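Local coordinates for protein L-lysine 6-monooxygenase (Pseudomonas syringae pv. tomato, PDB 5CQF) that probably hydroxylates the side-chain amine of lysine, using FAD and a nicotinamide dinucleotide, in a step of siderophore biosynthesis, at residues 183-188 with 197-202; 190-195 with 221-226; 240-245 with 292-297. All coordinates share one frame; numbering follows the deposited sequence.

Contact 1 of 3, residues 183-188 with 197-202; sequences GPTLFH and QAFGKQ
The F199 ring meets its partners across this contact mainly at its rim. T185 CG2 and F187 CE2 both lie near the plane of the ring and at its edge, the methyl 4.3 Å from F199 CE1 and the F187 carbon 4.4 Å from F199 CE2. The two phenylalanine rings are not stacked; F199 CE2 lies obliquely to the F187 ring. The nearest atom of all is P184 O, which lies 3.3 Å from F199 CZ, also at an oblique angle to the ring. This oxygen is farther from F199 CE2, at 3.8 Å, and farther still from CE1, so it is nearest the far end of the ring. With CG anti to its own carbonyl carbon (chi1 -67°), F199 extends its ring across the gap even though its backbone runs at a distance. A turn lies at each end of the contact. The type I turn from G183 to L186, spanned weakly by L186 N to G183 O at 3.3 Å and more firmly by G183 N to L186 O at 2.9 Å, offers P184 O and the T185 methyl together. On the other side, G200 departs from helical geometry with positive phi, and a type II' turn from F199 to Q202 leads the chain on just after the ring. No hydrogen bond spans the two segments; the hydroxyl of T185 bonds instead to Y326. In the fold, F187 belongs to the edge strand 186-188 of a five-stranded parallel sheet and pairs through its backbone with V346 and L348 of the adjoining strand 345-348. F199 lies near the C-terminal end of helix 192-198, whose F192 and R195 also pack on F187, and both phenylalanines touch W207 of strand 206-210, in the same sheet.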
loop_
_atom_site.group_PDB
_atom_site.type_symbol
_atom_site.label_atom_id
_atom_site.label_comp_id
_atom_site.label_asym_id
_atom_site.label_seq_id
_atom_site.Cartn_x
_atom_site.Cartn_y
_atom_site.Cartn_z
ATOM N N GLY A 183 -16.102 -37.124 9.919
ATOM C CA GLY A 183 -16.219 -37.900 8.698
ATOM C C GLY A 183 -15.971 -37.072 7.446
ATOM O O GLY A 183 -15.518 -35.926 7.518
ATOM N N PRO A 184 -16.256 -37.651 6.280
ATOM C CA PRO A 184 -16.018 -36.964 5.011
ATOM C C PRO A 184 -16.766 -35.636 4.835
ATOM O O PRO A 184 -16.312 -34.802 4.070
ATOM C CB PRO A 184 -16.501 -37.979 3.957
ATOM C CG PRO A 184 -16.428 -39.301 4.627
ATOM C CD PRO A 184 -16.647 -39.057 6.092
ATOM N N THR A 185 -17.912 -35.472 5.499
ATOM C CA THR A 185 -18.721 -34.270 5.372
ATOM C C THR A 185 -18.739 -33.383 6.628
ATOM O O THR A 185 -19.396 -32.351 6.639
ATOM C CB THR A 185 -20.189 -34.582 4.983
ATOM O OG1 THR A 185 -20.780 -35.431 5.960
ATOM C CG2 THR A 185 -20.282 -35.228 3.609
ATOM N N LEU A 186 -18.035 -33.768 7.679
ATOM C CA LEU A 186 -17.857 -32.888 8.816
ATOM C C LEU A 186 -16.452 -33.108 9.325
ATOM O O LEU A 186 -16.117 -34.218 9.763
ATOM C CB LEU A 186 -18.910 -33.184 9.884
ATOM C CG LEU A 186 -18.885 -32.241 11.092
ATOM C CD1 LEU A 186 -20.261 -32.099 11.739
ATOM C CD2 LEU A 186 -17.858 -32.702 12.113
ATOM N N PHE A 187 -15.605 -32.085 9.240
ATOM C CA PHE A 187 -14.187 -32.283 9.585
ATOM C C PHE A 187 -13.521 -31.062 10.140
ATOM O O PHE A 187 -14.041 -29.954 10.017
ATOM C CB PHE A 187 -13.395 -32.779 8.370
ATOM C CG PHE A 187 -13.696 -32.034 7.101
ATOM C CD1 PHE A 187 -12.948 -30.940 6.739
ATOM C CD2 PHE A 187 -14.703 -32.453 6.271
ATOM C CE1 PHE A 187 -13.204 -30.268 5.566
ATOM C CE2 PHE A 187 -14.976 -31.790 5.086
ATOM C CZ PHE A 187 -14.238 -30.684 4.743
ATOM N N HIS A 188 -12.347 -31.281 10.729
ATOM C CA HIS A 188 -11.549 -30.194 11.300
ATOM C C HIS A 188 -10.721 -29.564 10.206
ATOM O O HIS A 188 -10.402 -30.227 9.205
ATOM C CB HIS A 188 -10.611 -30.764 12.366
ATOM C CG HIS A 188 -9.939 -29.736 13.214
ATOM N ND1 HIS A 188 -8.629 -29.369 13.033
ATOM C CD2 HIS A 188 -10.386 -29.016 14.267
ATOM C CE1 HIS A 188 -8.294 -28.460 13.928
ATOM N NE2 HIS A 188 -9.344 -28.227 14.691
ATOM N N GLN A 197 -10.449 -33.070 -1.156
ATOM C CA GLN A 197 -9.983 -33.820 -2.302
ATOM C C GLN A 197 -10.852 -35.066 -2.507
ATOM O O GLN A 197 -11.178 -35.422 -3.632
ATOM C CB GLN A 197 -8.510 -34.181 -2.113
ATOM C CG GLN A 197 -7.708 -34.108 -3.387
ATOM C CD GLN A 197 -6.238 -34.300 -3.125
ATOM O OE1 GLN A 197 -5.513 -33.347 -2.836
ATOM N NE2 GLN A 197 -5.787 -35.539 -3.223
ATOM N N ALA A 198 -11.261 -35.681 -1.403
ATOM C CA ALA A 198 -12.143 -36.834 -1.422
ATOM C C ALA A 198 -13.451 -36.631 -2.200
ATOM O O ALA A 198 -14.042 -37.600 -2.662
ATOM C CB ALA A 198 -12.453 -37.269 0.004
ATOM N N PHE A 199 -13.913 -35.391 -2.325
ATOM C CA PHE A 199 -15.117 -35.091 -3.110
ATOM C C PHE A 199 -14.893 -35.171 -4.600
ATOM O O PHE A 199 -15.846 -35.137 -5.364
ATOM C CB PHE A 199 -15.639 -33.684 -2.774
ATOM C CG PHE A 199 -16.161 -33.576 -1.389
ATOM C CD1 PHE A 199 -17.280 -34.302 -1.010
ATOM C CD2 PHE A 199 -15.522 -32.789 -0.448
ATOM C CE1 PHE A 199 -17.768 -34.228 0.294
ATOM C CE2 PHE A 199 -15.998 -32.715 0.857
ATOM C CZ PHE A 199 -17.123 -33.429 1.228
ATOM N N GLY A 200 -13.639 -35.236 -5.021
ATOM C CA GLY A 200 -13.327 -35.275 -6.431
ATOM C C GLY A 200 -13.813 -34.029 -7.135
ATOM O O GLY A 200 -13.501 -32.913 -6.752
ATOM N N LYS A 201 -14.626 -34.241 -8.153
ATOM C CA LYS A 201 -14.911 -33.217 -9.118
ATOM C C LYS A 201 -16.147 -32.438 -8.748
ATOM O O LYS A 201 -16.551 -31.563 -9.495
ATOM C CB LYS A 201 -15.117 -33.864 -10.498
ATOM C CG LYS A 201 -13.912 -34.628 -11.042
ATOM C CD LYS A 201 -14.282 -35.458 -12.278
ATOM C CE LYS A 201 -13.101 -36.270 -12.805
ATOM N NZ LYS A 201 -13.458 -37.151 -13.956
ATOM N N GLN A 202 -16.784 -32.763 -7.635
ATOM C CA GLN A 202 -18.013 -32.055 -7.263
ATOM C C GLN A 202 -18.097 -31.862 -5.770
ATOM O O GLN A 202 -18.248 -32.829 -5.000
ATOM C CB GLN A 202 -19.265 -32.804 -7.742
ATOM C CG GLN A 202 -20.591 -32.147 -7.348
ATOM C CD GLN A 202 -20.867 -30.891 -8.147
ATOM O OE1 GLN A 202 -20.915 -30.921 -9.376
ATOM N NE2 GLN A 202 -21.033 -29.775 -7.459
#

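Contact 2 of 3, residues 190-195 with 221-226; sequences SRFLTR and LELVSR
Directly before E222, whose CG meets the ring of F192, the carbonyl oxygen of L221 is gripped by two groups of a single residue. S225 N makes the ordinary helical bond to L221 O at 2.9 Å, and S225 OG adds a second at 2.7 Å. The two donors arrive from opposite faces of the carbonyl plane, with the hydroxyl well out of it and so not on a lone pair. The serine hydroxyl is thereby folded back onto its own helix. One helical turn is also spanned between side chains, by an i to i+4 salt bridge from R226 NE to E222 OE2, 2.6 Å long. That oxygen lies almost in the guanidinium plane and is approached nearly end-on to its C-O bond, although the hydrogen bond is bent, with an N-H...O angle of 146°. The meeting with the partner helix is made through carbon. F192 directs its ring across with CG anti to the backbone N (chi1 -176°), and the far rim of the ring is received by two successive residues. F192 CE2 lies 3.7 Å from E222 CG and F192 CZ lies 3.8 Å from L223 CD2, both partners near the ring plane and at its edge. L193 CD2 borders the ring's edge further round, beside F192 CD2. The carboxylate of E222 stands steeply to the ring, at 78°; its chain is bent at chi2. L193 and T194 also touch W58 of helix 57-64, while L221 and S225 lean on helix 287-302. The two polar links described lie within helix 214-226, and its closest meeting with helix 192-198 is apolar, an aromatic edge resting on methylene and methyl groups.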
loop_
_atom_site.group_PDB
_atom_site.type_symbol
_atom_site.label_atom_id
_atom_site.label_comp_id
_atom_site.label_asym_id
_atom_site.label_seq_id
_atom_site.Cartn_x
_atom_site.Cartn_y
_atom_site.Cartn_z
ATOM N N SER A 190 -7.657 -29.006 10.098
ATOM C CA SER A 190 -6.358 -29.666 9.932
ATOM C C SER A 190 -6.360 -30.748 8.833
ATOM O O SER A 190 -5.306 -31.218 8.415
ATOM C CB SER A 190 -5.914 -30.303 11.259
ATOM O OG SER A 190 -6.798 -31.343 11.655
ATOM N N ARG A 191 -7.538 -31.173 8.396
ATOM C CA ARG A 191 -7.656 -32.147 7.334
ATOM C C ARG A 191 -8.460 -31.556 6.172
ATOM O O ARG A 191 -8.980 -32.290 5.338
ATOM C CB ARG A 191 -8.336 -33.402 7.892
ATOM C CG ARG A 191 -7.562 -34.061 9.033
ATOM C CD ARG A 191 -6.630 -35.156 8.526
ATOM N NE ARG A 191 -7.390 -36.302 8.008
ATOM C CZ ARG A 191 -7.916 -37.275 8.752
ATOM N NH1 ARG A 191 -7.761 -37.284 10.082
ATOM N NH2 ARG A 191 -8.597 -38.256 8.160
ATOM N N PHE A 192 -8.523 -30.223 6.106
ATOM C CA PHE A 192 -9.349 -29.523 5.119
ATOM C C PHE A 192 -9.043 -29.925 3.688
ATOM O O PHE A 192 -9.954 -30.173 2.918
ATOM C CB PHE A 192 -9.247 -27.986 5.279
ATOM C CG PHE A 192 -10.147 -27.220 4.352
ATOM C CD1 PHE A 192 -11.492 -27.047 4.642
ATOM C CD2 PHE A 192 -9.658 -26.679 3.175
ATOM C CE1 PHE A 192 -12.329 -26.371 3.770
ATOM C CE2 PHE A 192 -10.491 -25.993 2.303
ATOM C CZ PHE A 192 -11.830 -25.849 2.596
ATOM N N LEU A 193 -7.766 -29.984 3.342
ATOM C CA LEU A 193 -7.359 -30.261 1.976
ATOM C C LEU A 193 -7.647 -31.699 1.614
ATOM O O LEU A 193 -8.249 -31.973 0.585
ATOM C CB LEU A 193 -5.873 -29.963 1.773
ATOM C CG LEU A 193 -5.485 -28.639 1.097
ATOM C CD1 LEU A 193 -5.854 -28.665 -0.392
ATOM C CD2 LEU A 193 -6.104 -27.440 1.807
ATOM N N THR A 194 -7.217 -32.612 2.472
ATOM C CA THR A 194 -7.449 -34.037 2.266
ATOM C C THR A 194 -8.937 -34.310 2.080
ATOM O O THR A 194 -9.339 -34.994 1.161
ATOM C CB THR A 194 -6.915 -34.849 3.473
ATOM O OG1 THR A 194 -5.619 -34.355 3.862
ATOM C CG2 THR A 194 -6.814 -36.314 3.137
ATOM N N ARG A 195 -9.755 -33.743 2.954
ATOM C CA ARG A 195 -11.198 -33.969 2.919
ATOM C C ARG A 195 -11.836 -33.403 1.659
ATOM O O ARG A 195 -12.682 -34.057 1.050
ATOM C CB ARG A 195 -11.879 -33.355 4.147
ATOM C CG ARG A 195 -11.492 -34.004 5.467
ATOM C CD ARG A 195 -12.298 -35.270 5.692
ATOM N NE ARG A 195 -11.969 -35.903 6.960
ATOM C CZ ARG A 195 -12.212 -37.178 7.249
ATOM N NH1 ARG A 195 -12.772 -37.978 6.353
ATOM N NH2 ARG A 195 -11.882 -37.661 8.433
ATOM N N LEU A 221 -12.610 -18.939 2.179
ATOM C CA LEU A 221 -12.119 -18.435 0.901
ATOM C C LEU A 221 -11.976 -19.542 -0.118
ATOM O O LEU A 221 -12.345 -19.372 -1.287
ATOM C CB LEU A 221 -10.788 -17.722 1.078
ATOM C CG LEU A 221 -10.137 -17.069 -0.156
ATOM C CD1 LEU A 221 -11.020 -15.991 -0.752
ATOM C CD2 LEU A 221 -8.816 -16.445 0.266
ATOM N N GLU A 222 -11.458 -20.680 0.316
ATOM C CA GLU A 222 -11.177 -21.744 -0.609
ATOM C C GLU A 222 -12.499 -22.321 -1.115
ATOM O O GLU A 222 -12.648 -22.630 -2.319
ATOM C CB GLU A 222 -10.292 -22.800 0.030
ATOM C CG GLU A 222 -10.107 -24.073 -0.805
ATOM C CD GLU A 222 -9.219 -23.912 -2.039
ATOM O OE1 GLU A 222 -8.343 -23.019 -2.049
ATOM O OE2 GLU A 222 -9.385 -24.718 -2.989
ATOM N N LEU A 223 -13.482 -22.429 -0.226
ATOM C CA LEU A 223 -14.774 -22.953 -0.646
ATOM C C LEU A 223 -15.459 -22.030 -1.657
ATOM O O LEU A 223 -15.865 -22.497 -2.723
ATOM C CB LEU A 223 -15.688 -23.185 0.530
ATOM C CG LEU A 223 -15.245 -24.257 1.508
ATOM C CD1 LEU A 223 -16.209 -24.233 2.677
ATOM C CD2 LEU A 223 -15.202 -25.652 0.864
ATOM N N VAL A 224 -15.614 -20.741 -1.340
ATOM C CA VAL A 224 -16.264 -19.844 -2.292
ATOM C C VAL A 224 -15.392 -19.649 -3.539
ATOM O O VAL A 224 -15.893 -19.223 -4.559
ATOM C CB VAL A 224 -16.626 -18.457 -1.713
ATOM C CG1 VAL A 224 -17.612 -18.576 -0.568
ATOM C CG2 VAL A 224 -15.382 -17.693 -1.281
ATOM N N SER A 225 -14.105 -19.962 -3.470
ATOM C CA SER A 225 -13.254 -19.910 -4.663
ATOM C C SER A 225 -13.449 -21.085 -5.600
ATOM O O SER A 225 -13.240 -20.954 -6.776
ATOM C CB SER A 225 -11.767 -19.861 -4.299
ATOM O OG SER A 225 -11.459 -18.627 -3.722
ATOM N N ARG A 226 -13.792 -22.242 -5.085
ATOM C CA ARG A 226 -13.715 -23.439 -5.899
ATOM C C ARG A 226 -14.923 -23.621 -6.781
ATOM O O ARG A 226 -14.857 -24.368 -7.725
ATOM C CB ARG A 226 -13.577 -24.667 -5.016
ATOM C CG ARG A 226 -12.207 -24.818 -4.408
ATOM C CD ARG A 226 -11.331 -25.784 -5.179
ATOM N NE ARG A 226 -10.618 -26.635 -4.226
ATOM C CZ ARG A 226 -10.779 -27.950 -4.103
ATOM N NH1 ARG A 226 -10.065 -28.596 -3.192
ATOM N NH2 ARG A 226 -11.623 -28.632 -4.885
#

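Contact 3 of 3, residues 240-245 with 292-297; sequences GFKLTQ and KLFSLI
Different first torsions bring two pairs together here. K242 sets CG anti to its carbonyl carbon (chi1 -74°), whereas F294 sets CG opposite its backbone N (chi1 -177°), and the two chains meet at about a right angle. The lysine runs extended through chi2 and chi3, which carries CE to the ring; the bend at chi4 leaves NZ farther from it than CE. K242 CE stands 3.7 Å from F294 CE1 and 4.0 Å from F294 CD1, in the plane of the ring and at its edge. The second pair, F241 and L293, is related the same way: the chains cross almost perpendicularly, and L293 CD2 comes obliquely to the F241 ring, 4.2 Å from F241 CD2. Consecutive residues F241 and K242 of the 3-10 segment 241-243 thus meet consecutive residues L293 and F294 of helix 287-302. The turn holds its own shape. F241 O accepts from T244 N at 3.2 Å and from T244 OG1, also at 3.2 Å, the hydroxyl tilted 16° from the carbonyl plane, so one residue grips this oxygen twice. F241 also makes an edge-to-face contact with H236 and touches residues of a GxGxxA pattern consistent with a Rossmann-type dinucleotide site. Two other copies of the protein border the contact: R252 of the second subunit bonds to T244 O, and in the third subunit L105 packs on F294 while R107 bonds to S295. No hydrogen bond crosses between the two segments. Since the lysine touches the ring edge through CE, the interaction amounts to aliphatic packing and not to a cation-pi pair, and the link between turn and helix rests on carbon alone.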
loop_
_atom_site.group_PDB
_atom_site.type_symbol
_atom_site.label_atom_id
_atom_site.label_comp_id
_atom_site.label_asym_id
_atom_site.label_seq_id
_atom_site.Cartn_x
_atom_site.Cartn_y
_atom_site.Cartn_z
ATOM N N GLY A 240 -17.823 -11.231 13.880
ATOM C CA GLY A 240 -17.282 -11.970 12.743
ATOM C C GLY A 240 -15.880 -11.580 12.330
ATOM O O GLY A 240 -15.137 -10.930 13.054
ATOM N N PHE A 241 -15.555 -11.943 11.104
ATOM C CA PHE A 241 -14.257 -11.683 10.535
ATOM C C PHE A 241 -13.936 -10.191 10.434
ATOM O O PHE A 241 -12.776 -9.820 10.550
ATOM C CB PHE A 241 -14.178 -12.301 9.134
ATOM C CG PHE A 241 -14.140 -13.802 9.111
ATOM C CD1 PHE A 241 -13.198 -14.491 9.814
ATOM C CD2 PHE A 241 -15.011 -14.509 8.314
ATOM C CE1 PHE A 241 -13.122 -15.863 9.751
ATOM C CE2 PHE A 241 -14.937 -15.885 8.232
ATOM C CZ PHE A 241 -13.986 -16.567 8.959
ATOM N N LYS A 242 -14.940 -9.335 10.245
ATOM C CA LYS A 242 -14.677 -7.884 10.031
ATOM C C LYS A 242 -14.139 -7.167 11.265
ATOM O O LYS A 242 -13.595 -6.050 11.175
ATOM C CB LYS A 242 -15.933 -7.157 9.542
ATOM C CG LYS A 242 -16.262 -7.452 8.091
ATOM C CD LYS A 242 -17.735 -7.193 7.787
ATOM C CE LYS A 242 -18.004 -7.224 6.285
ATOM N NZ LYS A 242 -19.198 -8.052 5.935
ATOM N N LEU A 243 -14.317 -7.801 12.419
ATOM C CA LEU A 243 -13.799 -7.256 13.656
ATOM C C LEU A 243 -12.645 -8.085 14.265
ATOM O O LEU A 243 -12.216 -7.774 15.367
ATOM C CB LEU A 243 -14.952 -7.018 14.656
ATOM C CG LEU A 243 -15.832 -5.793 14.333
ATOM C CD1 LEU A 243 -17.142 -5.800 15.124
ATOM C CD2 LEU A 243 -15.093 -4.482 14.576
ATOM N N THR A 244 -12.097 -9.073 13.549
ATOM C CA THR A 244 -10.871 -9.729 14.031
ATOM C C THR A 244 -9.657 -8.798 14.011
ATOM O O THR A 244 -9.607 -7.799 13.276
ATOM C CB THR A 244 -10.443 -10.975 13.220
ATOM O OG1 THR A 244 -9.946 -10.581 11.921
ATOM C CG2 THR A 244 -11.592 -12.022 13.148
ATOM N N GLN A 245 -8.658 -9.156 14.818
ATOM C CA GLN A 245 -7.419 -8.423 14.813
ATOM C C GLN A 245 -6.717 -8.682 13.471
ATOM O O GLN A 245 -6.824 -9.769 12.894
ATOM C CB GLN A 245 -6.568 -8.761 16.053
ATOM C CG GLN A 245 -7.142 -8.189 17.385
ATOM C CD GLN A 245 -6.645 -6.777 17.839
ATOM O OE1 GLN A 245 -7.225 -6.179 18.756
ATOM N NE2 GLN A 245 -5.568 -6.267 17.242
ATOM N N LYS A 292 -8.607 -10.717 0.743
ATOM C CA LYS A 292 -8.958 -11.615 -0.378
ATOM C C LYS A 292 -10.410 -12.056 -0.249
ATOM O O LYS A 292 -11.178 -12.071 -1.238
ATOM C CB LYS A 292 -8.020 -12.832 -0.446
ATOM C CG LYS A 292 -6.827 -12.628 -1.368
ATOM C CD LYS A 292 -5.562 -13.323 -0.878
ATOM C CE LYS A 292 -5.558 -14.811 -1.159
ATOM N NZ LYS A 292 -4.731 -15.576 -0.164
ATOM N N LEU A 293 -10.784 -12.408 0.977
ATOM C CA LEU A 293 -12.131 -12.909 1.230
ATOM C C LEU A 293 -13.133 -11.803 1.039
ATOM O O LEU A 293 -14.084 -11.973 0.311
ATOM C CB LEU A 293 -12.248 -13.541 2.617
ATOM C CG LEU A 293 -13.659 -13.999 2.993
ATOM C CD1 LEU A 293 -14.213 -15.018 2.012
ATOM C CD2 LEU A 293 -13.601 -14.587 4.372
ATOM N N PHE A 294 -12.898 -10.644 1.626
ATOM C CA PHE A 294 -13.845 -9.516 1.467
ATOM C C PHE A 294 -13.987 -9.050 -0.008
ATOM O O PHE A 294 -15.095 -8.806 -0.509
ATOM C CB PHE A 294 -13.406 -8.370 2.393
ATOM C CG PHE A 294 -14.326 -7.197 2.381
ATOM C CD1 PHE A 294 -15.444 -7.146 3.234
ATOM C CD2 PHE A 294 -14.096 -6.133 1.520
ATOM C CE1 PHE A 294 -16.309 -6.047 3.202
ATOM C CE2 PHE A 294 -14.970 -5.041 1.476
ATOM C CZ PHE A 294 -16.069 -4.997 2.320
ATOM N N SER A 295 -12.879 -8.953 -0.721
ATOM C CA SER A 295 -12.923 -8.549 -2.143
ATOM C C SER A 295 -13.719 -9.516 -3.031
ATOM O O SER A 295 -14.497 -9.092 -3.867
ATOM C CB SER A 295 -11.504 -8.403 -2.695
ATOM O OG SER A 295 -11.506 -8.092 -4.074
ATOM N N LEU A 296 -13.527 -10.813 -2.824
ATOM C CA LEU A 296 -14.195 -11.817 -3.617
ATOM C C LEU A 296 -15.688 -11.834 -3.366
ATOM O O LEU A 296 -16.478 -11.953 -4.295
ATOM C CB LEU A 296 -13.599 -13.199 -3.303
ATOM C CG LEU A 296 -14.194 -14.425 -4.033
ATOM C CD1 LEU A 296 -14.354 -14.131 -5.521
ATOM C CD2 LEU A 296 -13.305 -15.647 -3.825
ATOM N N ILE A 297 -16.079 -11.753 -2.100
ATOM C CA ILE A 297 -17.481 -11.688 -1.742
ATOM C C ILE A 297 -18.061 -10.453 -2.400
ATOM O O ILE A 297 -19.086 -10.524 -3.031
ATOM C CB ILE A 297 -17.681 -11.591 -0.211
ATOM C CG1 ILE A 297 -17.137 -12.837 0.507
ATOM C CG2 ILE A 297 -19.147 -11.383 0.164
ATOM C CD1 ILE A 297 -17.750 -14.145 0.077
#

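Overall arrangement
All three contacts lie around the second parallel sheet of the chain, that of strands 186-188, 345-348, 206-210, 231-235 and 308-311. Contacts 1 and 2 alternate along the sequence, have centres about 9 Å apart and touch through helix 192-198, which they share. Contact 3 follows later in the chain; its centre is about 17 Å from that of contact 2 and about 24 Å from that of contact 1. Helix 214-226, which lies between the neighbouring strands 206-210 and 231-235 in a beta-alpha-beta crossover, carries part of contact 2 and packs on helix 287-302 of contact 3. Packing thus passes from edge strand to subunit interface within a probable dinucleotide-binding domain.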